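Ferredoxin, 2Fe-2S (Aquifex aeolicus, PDB 1M2D) transfers electrons through a single [2Fe-2S] cluster held in a thioredoxin-like fold and forms a homodimer in solution. Local coordinates at residues Val6-Val10 with Val30-Phe34; Gly71-Gln76 with Val96-Ser102. The protein carries 1 engineered substitution. All coordinates share one frame; numbering follows the deposited sequence.

Contact 1. Residues Val6-Val10 with Val30-Phe34. With FES (Fe2/s2 (inorganic) cluster), chain C.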
ATOM      1  N   VAL A   6      -4.093   6.312   0.355  1.00  8.70           N
ATOM      2  CA  VAL A   6      -3.761   6.217   1.759  1.00  8.53           C
ATOM      3  C   VAL A   6      -3.592   4.734   2.107  1.00  8.67           C
ATOM      4  O   VAL A   6      -4.521   3.940   1.848  1.00 10.98           O
ATOM      5  CB  VAL A   6      -4.876   6.813   2.646  1.00  9.55           C
ATOM      6  CG1 VAL A   6      -4.513   6.714   4.106  1.00 11.63           C
ATOM      7  CG2 VAL A   6      -5.154   8.250   2.225  1.00 12.07           C
ATOM      8  N   PHE A   7      -2.458   4.361   2.632  1.00  7.73           N
ATOM      9  CA  PHE A   7      -2.139   3.006   3.038  1.00  7.74           C
ATOM     10  C   PHE A   7      -2.075   2.954   4.560  1.00  7.63           C
ATOM     11  O   PHE A   7      -1.290   3.702   5.176  1.00  8.75           O
ATOM     12  CB  PHE A   7      -0.792   2.589   2.439  1.00  7.64           C
ATOM     13  CG  PHE A   7      -0.850   2.420   0.954  1.00  8.00           C
ATOM     14  CD1 PHE A   7      -0.493   3.466   0.101  1.00  8.22           C
ATOM     15  CD2 PHE A   7      -1.317   1.239   0.371  1.00  8.25           C
ATOM     16  CE1 PHE A   7      -0.574   3.328  -1.268  1.00  9.11           C
ATOM     17  CE2 PHE A   7      -1.342   1.077  -1.000  1.00  8.54           C
ATOM     18  CZ  PHE A   7      -0.960   2.121  -1.831  1.00  8.50           C
ATOM     19  N   VAL A   8      -2.861   2.088   5.157  1.00  7.76           N
ATOM     20  CA  VAL A   8      -2.905   1.927   6.610  1.00  8.01           C
ATOM     21  C   VAL A   8      -2.420   0.513   6.948  1.00  8.15           C
ATOM     22  O   VAL A   8      -3.021  -0.460   6.526  1.00  8.55           O
ATOM     23  CB  VAL A   8      -4.325   2.118   7.166  1.00  9.17           C
ATOM     24  CG1 VAL A   8      -4.312   1.998   8.674  1.00 10.06           C
ATOM     25  CG2 VAL A   8      -4.850   3.472   6.762  1.00 10.14           C
ATOM     26  N   CYS A   9      -1.324   0.429   7.717  1.00  7.96           N
ATOM     27  CA  CYS A   9      -0.856  -0.877   8.161  1.00  8.39           C
ATOM     28  C   CYS A   9      -1.877  -1.453   9.153  1.00  8.39           C
ATOM     29  O   CYS A   9      -2.153  -0.820  10.164  1.00  9.42           O
ATOM     30  CB  CYS A   9       0.501  -0.767   8.793  1.00  8.71           C
ATOM     31  SG  CYS A   9       1.069  -2.383   9.403  1.00  8.98           S
ATOM     32  N   VAL A  10      -2.398  -2.646   8.846  1.00  8.78           N
ATOM     33  CA  VAL A  10      -3.330  -3.343   9.686  1.00  9.45           C
ATOM     34  C   VAL A  10      -2.731  -4.662  10.226  1.00 10.24           C
ATOM     35  O   VAL A  10      -3.465  -5.495  10.752  1.00 12.53           O
ATOM     36  CB  VAL A  10      -4.700  -3.594   9.023  1.00 10.41           C
ATOM     37  CG1 VAL A  10      -5.353  -2.260   8.683  1.00 12.26           C
ATOM     38  CG2 VAL A  10      -4.548  -4.466   7.785  1.00 11.44           C
ATOM     39  N   VAL A  30      -8.116   2.915  13.152  1.00 12.46           N
ATOM     40  CA  VAL A  30      -7.642   3.969  12.244  1.00 11.29           C
ATOM     41  C   VAL A  30      -8.158   3.732  10.825  1.00 11.79           C
ATOM     42  O   VAL A  30      -8.723   4.588  10.171  1.00 12.32           O
ATOM     43  CB  VAL A  30      -6.134   4.094  12.254  1.00 10.83           C
ATOM     44  CG1 VAL A  30      -5.630   5.069  11.186  1.00 11.31           C
ATOM     45  CG2 VAL A  30      -5.686   4.554  13.626  1.00 12.19           C
ATOM     46  N   PHE A  31      -7.944   2.502  10.337  1.00 11.93           N
ATOM     47  CA  PHE A  31      -8.370   2.104   9.002  1.00 12.30           C
ATOM     48  C   PHE A  31      -9.876   2.305   8.906  1.00 13.79           C
ATOM     49  O   PHE A  31     -10.436   2.875   7.971  1.00 14.93           O
ATOM     50  CB  PHE A  31      -7.979   0.658   8.686  1.00 12.57           C
ATOM     51  CG  PHE A  31      -8.515   0.131   7.387  1.00 13.29           C
ATOM     52  CD1 PHE A  31      -7.998   0.586   6.181  1.00 13.21           C
ATOM     53  CD2 PHE A  31      -9.536  -0.801   7.345  1.00 17.07           C
ATOM     54  CE1 PHE A  31      -8.503   0.141   4.987  1.00 13.92           C
ATOM     55  CE2 PHE A  31     -10.064  -1.227   6.131  1.00 18.28           C
ATOM     56  CZ  PHE A  31      -9.571  -0.756   4.980  1.00 14.72           C
ATOM     57  N   GLN A  32     -10.642   1.819   9.854  1.00 15.05           N
ATOM     58  CA  GLN A  32     -12.096   1.947   9.920  1.00 18.24           C
ATOM     59  C   GLN A  32     -12.488   3.439   9.875  1.00 18.32           C
ATOM     60  O   GLN A  32     -13.411   3.818   9.185  1.00 19.81           O
ATOM     61  CB  GLN A  32     -12.621   1.323  11.184  1.00 24.02           C
ATOM     62  CG  GLN A  32     -14.053   1.356  11.695  1.00 46.94           C
ATOM     63  CD  GLN A  32     -14.099   0.290  12.791  1.00 54.28           C
ATOM     64  OE1 GLN A  32     -13.442   0.490  13.819  1.00 77.48           O
ATOM     65  NE2 GLN A  32     -14.771  -0.830  12.566  1.00 65.88           N
ATOM     66  N   ALA A  33     -11.819   4.277  10.624  1.00 17.09           N
ATOM     67  CA  ALA A  33     -12.138   5.710  10.667  1.00 14.57           C
ATOM     68  C   ALA A  33     -11.898   6.378   9.311  1.00 14.49           C
ATOM     69  O   ALA A  33     -12.747   7.179   8.882  1.00 16.17           O
ATOM     70  CB  ALA A  33     -11.369   6.419  11.738  1.00 15.96           C
ATOM     71  N   PHE A  34     -10.832   6.012   8.646  1.00 14.29           N
ATOM     72  CA  PHE A  34     -10.635   6.503   7.274  1.00 15.49           C
ATOM     73  C   PHE A  34     -11.740   6.040   6.310  1.00 17.65           C
ATOM     74  O   PHE A  34     -12.303   6.821   5.604  1.00 18.54           O
ATOM     75  CB  PHE A  34      -9.284   6.125   6.637  1.00 14.77           C
ATOM     76  CG  PHE A  34      -8.105   7.005   7.020  1.00 13.72           C
ATOM     77  CD1 PHE A  34      -7.114   6.577   7.869  1.00 13.03           C
ATOM     78  CD2 PHE A  34      -7.990   8.283   6.466  1.00 13.94           C
ATOM     79  CE1 PHE A  34      -5.997   7.321   8.192  1.00 12.97           C
ATOM     80  CE2 PHE A  34      -6.875   9.026   6.787  1.00 14.28           C
ATOM     81  CZ  PHE A  34      -5.884   8.568   7.633  1.00 12.97           C
TER
HETATM   82 FE1  FES C 201       2.647  -1.818  10.982  1.00  8.99          FE
HETATM   83 FE2  FES C 201       5.085  -2.964  11.128  1.00  9.75          FE
HETATM   84  S1  FES C 201       3.163  -3.746  11.948  1.00 10.18           S
HETATM   85  S2  FES C 201       4.548  -0.973  10.222  1.00  9.13           S
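Val8 meets the helix with both of its methyl groups, each sent to a different place. CG1 lies anti to the backbone N (chi1 -178°) and packs 3.9 Å from CB of Phe31, and also touches CG1 of Val30; that same torsion sets Val8 CG2 beside the backbone N, where it comes within 4.0 Å of Phe34 CD1. Val8 thus touches Val30, Phe31 and Phe34, three residues on the strand-facing side of the helix. Two residues earlier along the strand, Val6 treats the Phe34 phenyl differently: its CG1 stands over the ring centre, 4.2 Å from the centroid of Phe34 and only 10° off the ring normal, a CH-pi contact on one face. The Phe31 ring has CB of Val8 at its edge, near the ring plane, and CG1 of Val10 reaches Phe31 CB at 3.9 Å, so two valine methyls touch Phe31 CB from the strand side.

No hydrogen bond links the two segments, and the strand and helix axes run nearly antiparallel, at 153° and 9.1 Å apart. Val65 and Val82 pack against both Val30 and Phe34, while Pro52 of the neighbouring strand 48-53 touches Phe31. Polar ties lie at the strand's end, where Ser27 OG bonds to Cys9 O and the Arg28 side chain to Val10 O.

Cys9, whose CB points away from the helix, has its SG 2.3 Å from FE1 of the cluster, an iron that Cys22 also binds. Phe7, likewise directed away, stacks on Phe7 of the second subunit. A hydrophobic strand-helix layer on one side of the sheet, with a cluster ligand at the strand's C-terminal end, is the arrangement of this thioredoxin-like ferredoxin fold.

Contact 2. Residues Gly71-Gln76 with Val96-Ser102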
ATOM      1  N   GLY A  71       4.149  10.824  -0.618  1.00 10.29           N
ATOM      2  CA  GLY A  71       5.215  10.223   0.135  1.00 11.66           C
ATOM      3  C   GLY A  71       5.357  10.609   1.576  1.00  9.63           C
ATOM      4  O   GLY A  71       6.456  10.627   2.159  1.00 11.79           O
ATOM      5  N   VAL A  72       4.218  10.960   2.191  1.00  9.04           N
ATOM      6  CA  VAL A  72       4.189  11.342   3.593  1.00  8.53           C
ATOM      7  C   VAL A  72       3.916  10.109   4.424  1.00  8.00           C
ATOM      8  O   VAL A  72       2.897   9.420   4.241  1.00  8.83           O
ATOM      9  CB  VAL A  72       3.107  12.394   3.849  1.00  9.77           C
ATOM     10  CG1 VAL A  72       2.926  12.635   5.318  1.00 11.17           C
ATOM     11  CG2 VAL A  72       3.454  13.681   3.115  1.00 11.93           C
ATOM     12  N   TRP A  73       4.814   9.802   5.340  1.00  8.19           N
ATOM     13  CA  TRP A  73       4.671   8.714   6.309  1.00  7.98           C
ATOM     14  C   TRP A  73       4.285   9.322   7.631  1.00  7.97           C
ATOM     15  O   TRP A  73       4.993  10.179   8.160  1.00  9.01           O
ATOM     16  CB  TRP A  73       5.980   7.926   6.476  1.00  8.45           C
ATOM     17  CG  TRP A  73       6.376   7.137   5.244  1.00  8.67           C
ATOM     18  CD1 TRP A  73       6.610   7.578   3.989  1.00 10.28           C
ATOM     19  CD2 TRP A  73       6.579   5.708   5.223  1.00  8.69           C
ATOM     20  NE1 TRP A  73       6.939   6.531   3.169  1.00 10.46           N
ATOM     21  CE2 TRP A  73       6.919   5.371   3.899  1.00  9.45           C
ATOM     22  CE3 TRP A  73       6.483   4.708   6.175  1.00  9.90           C
ATOM     23  CZ2 TRP A  73       7.169   4.056   3.532  1.00 10.87           C
ATOM     24  CZ3 TRP A  73       6.750   3.384   5.815  1.00 11.06           C
ATOM     25  CH2 TRP A  73       7.093   3.087   4.487  1.00 11.40           C
ATOM     26  N   TYR A  74       3.165   8.865   8.179  1.00  7.82           N
ATOM     27  CA  TYR A  74       2.694   9.201   9.504  1.00  8.04           C
ATOM     28  C   TYR A  74       2.950   8.051  10.452  1.00  7.83           C
ATOM     29  O   TYR A  74       2.810   6.887  10.078  1.00  8.50           O
ATOM     30  CB  TYR A  74       1.195   9.477   9.439  1.00  8.38           C
ATOM     31  CG  TYR A  74       0.738  10.699   8.715  1.00  8.29           C
ATOM     32  CD1 TYR A  74      -0.109  10.636   7.611  1.00  8.87           C
ATOM     33  CD2 TYR A  74       1.116  11.960   9.184  1.00  9.06           C
ATOM     34  CE1 TYR A  74      -0.541  11.776   6.968  1.00  8.84           C
ATOM     35  CE2 TYR A  74       0.638  13.094   8.557  1.00  9.38           C
ATOM     36  CZ  TYR A  74      -0.189  13.003   7.460  1.00  8.98           C
ATOM     37  OH  TYR A  74      -0.653  14.102   6.852  1.00 10.41           O
ATOM     38  N   GLY A  75       3.226   8.412  11.707  1.00  8.11           N
ATOM     39  CA  GLY A  75       3.290   7.462  12.795  1.00  8.90           C
ATOM     40  C   GLY A  75       2.409   7.847  13.948  1.00  8.94           C
ATOM     41  O   GLY A  75       1.914   8.983  14.034  1.00  9.68           O
ATOM     42  N   GLN A  76       2.185   6.886  14.816  1.00  9.73           N
ATOM     43  CA  GLN A  76       1.422   7.077  16.046  1.00 10.48           C
ATOM     44  C   GLN A  76       0.008   7.554  15.801  1.00 10.55           C
ATOM     45  O   GLN A  76      -0.551   8.295  16.606  1.00 12.10           O
ATOM     46  CB  GLN A  76       2.123   8.010  17.047  1.00 11.91           C
ATOM     47  CG  GLN A  76       3.546   7.599  17.283  1.00 13.92           C
ATOM     48  CD  GLN A  76       4.114   8.625  18.270  1.00 14.90           C
ATOM     49  OE1 GLN A  76       4.240   8.362  19.417  1.00 16.58           O
ATOM     50  NE2 GLN A  76       4.386   9.834  17.762  1.00 17.73           N
ATOM     51  N   VAL A  96      -0.149  16.929   8.238  1.00 10.06           N
ATOM     52  CA  VAL A  96      -0.333  17.070   9.626  1.00  9.69           C
ATOM     53  C   VAL A  96       1.045  16.864  10.244  1.00  9.15           C
ATOM     54  O   VAL A  96       1.480  15.748  10.557  1.00  9.77           O
ATOM     55  CB  VAL A  96      -1.397  16.158  10.216  1.00 10.28           C
ATOM     56  CG1 VAL A  96      -1.469  16.397  11.728  1.00 11.65           C
ATOM     57  CG2 VAL A  96      -2.737  16.420   9.528  1.00 11.66           C
ATOM     58  N   GLU A  97       1.760  17.987  10.388  1.00  9.35           N
ATOM     59  CA  GLU A  97       3.176  17.958  10.741  1.00  9.86           C
ATOM     60  C   GLU A  97       3.476  17.160  11.969  1.00  8.99           C
ATOM     61  O   GLU A  97       4.491  16.428  12.010  1.00 10.09           O
ATOM     62  CB  GLU A  97       3.667  19.407  10.964  1.00 10.73           C
ATOM     63  CG  GLU A  97       5.138  19.531  11.102  1.00 15.27           C
ATOM     64  CD  GLU A  97       5.611  20.977  11.143  1.00 22.17           C
ATOM     65  OE1 GLU A  97       6.853  21.063  11.276  1.00 31.09           O
ATOM     66  OE2 GLU A  97       4.886  21.905  11.020  1.00 37.46           O
ATOM     67  N   ARG A  98       2.634  17.263  13.008  1.00  9.30           N
ATOM     68  CA  ARG A  98       2.949  16.644  14.284  1.00  9.73           C
ATOM     69  C   ARG A  98       3.013  15.106  14.205  1.00  9.10           C
ATOM     70  O   ARG A  98       3.600  14.511  15.102  1.00 10.45           O
ATOM     71  CB  ARG A  98       1.962  17.061  15.330  1.00 10.90           C
ATOM     72  CG  ARG A  98       0.577  16.588  15.107  1.00 10.65           C
ATOM     73  CD  ARG A  98      -0.379  17.113  16.215  1.00 12.36           C
ATOM     74  NE  ARG A  98      -1.729  16.748  15.839  1.00 12.86           N
ATOM     75  CZ  ARG A  98      -2.294  15.576  16.123  1.00 12.55           C
ATOM     76  NH1 ARG A  98      -1.712  14.648  16.872  1.00 12.85           N
ATOM     77  NH2 ARG A  98      -3.520  15.330  15.665  1.00 14.86           N
ATOM     78  N   LEU A  99       2.413  14.497  13.207  1.00  9.22           N
ATOM     79  CA  LEU A  99       2.402  13.031  13.069  1.00  9.08           C
ATOM     80  C   LEU A  99       3.359  12.521  12.055  1.00  8.43           C
ATOM     81  O   LEU A  99       3.501  11.308  11.850  1.00  9.26           O
ATOM     82  CB  LEU A  99       0.971  12.560  12.754  1.00  9.98           C
ATOM     83  CG  LEU A  99      -0.032  12.799  13.883  1.00 10.47           C
ATOM     84  CD1 LEU A  99      -1.412  12.378  13.384  1.00 14.45           C
ATOM     85  CD2 LEU A  99       0.312  12.087  15.145  1.00 12.20           C
ATOM     86  N   VAL A 100       4.063  13.379  11.318  1.00  9.23           N
ATOM     87  CA  VAL A 100       4.948  12.926  10.257  1.00  9.17           C
ATOM     88  C   VAL A 100       6.177  12.259  10.816  1.00  9.36           C
ATOM     89  O   VAL A 100       6.862  12.829  11.671  1.00 12.55           O
ATOM     90  CB  VAL A 100       5.345  14.112   9.331  1.00 10.09           C
ATOM     91  CG1 VAL A 100       6.384  13.714   8.309  1.00 10.94           C
ATOM     92  CG2 VAL A 100       4.125  14.704   8.659  1.00 11.31           C
ATOM     93  N   ILE A 101       6.514  11.079  10.285  1.00  8.99           N
ATOM     94  CA  ILE A 101       7.789  10.448  10.537  1.00 10.45           C
ATOM     95  C   ILE A 101       8.732  10.506   9.341  1.00 10.85           C
ATOM     96  O   ILE A 101       9.932  10.399   9.587  1.00 14.32           O
ATOM     97  CB  ILE A 101       7.582   9.049  11.124  1.00 12.04           C
ATOM     98  CG1 ILE A 101       6.924   8.095  10.152  1.00 12.28           C
ATOM     99  CG2 ILE A 101       6.860   9.160  12.462  1.00 13.27           C
ATOM    100  CD1 ILE A 101       6.703   6.675  10.675  1.00 14.19           C
ATOM    101  N   SER A 102       8.269  10.682   8.132  1.00 10.55           N
ATOM    102  CA  SER A 102       9.124  10.867   6.985  1.00 13.16           C
ATOM    103  C   SER A 102       8.366  11.584   5.902  1.00 13.32           C
ATOM    104  O   SER A 102       7.170  11.358   5.733  1.00 12.56           O
ATOM    105  CB  SER A 102       9.637   9.563   6.368  1.00 17.98           C
ATOM    106  OG  SER A 102      10.507   9.885   5.290  1.00 25.02           O
TER
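Trp73 O is gripped by two successive amides of the facing chain: Ile101 N donates at 2.8 Å, tilted 24° from the carbonyl plane, and Ser102 N adds a weak bond at 3.3 Å. In return, Trp73 N makes a nearly straight bond to Ser102 O, 2.9 Å long. Further along, Gly75 N donates to Leu99 O at 2.9 Å. A side chain on Gly75 would run into Ile101 CG2, which lies beside the glycine backbone.

Tyr74 swings its ring across the 96-100 turn. With CG anti to the carbonyl carbon (chi1 -68°), CD2 comes 3.6 Å from Leu99 CB and CE2 3.8 Å from Val100 CG2. One ring face carries CG1 of Val72, itself packed on Val100 CG2. At the far end, the hydroxyl oxygen accepts the N-H of Val96, with Tyr74 OH 3.2 Å from Val96 N and that nitrogen in the plane of the ring, and the hydroxyl also bonds His89 ND1 of helix 82-91. Replacing Tyr74 by an alanine would probably leave Val96 N and His89 without this shared partner and open a gap beside Leu99 and Val100.

The Trp73 indole meets the ring of His5 of the second subunit, their planes at about 20°. The paired amides of Ile101 and Ser102 opposite one residue, Trp73, define a classic beta bulge in the antiparallel pairing of strands 72-74 and 100-102.

Overall arrangement
Both contacts belong to one mixed sheet, with strand order 48-53, 4-9, 65-68, 72-74, 100-102. Contact 1 lays helix 27-40 against strand 4-9, next to one outer strand; contact 2 adds the other outer strand, 100-102, to strand 72-74. They follow in series along the chain, their centres about 14 Å apart and their nearest atoms about 6 Å, without touching. Strand 65-68 separates the two strands, and helix 82-91 packs on side chains of both contacts. Contact 1 supplies the cluster ligand Cys9, whereas the Trp73 side chain of contact 2 lies about 7 Å from the cluster. Phe7 and Trp73 each meet the second subunit, so both regions contribute to the dimer.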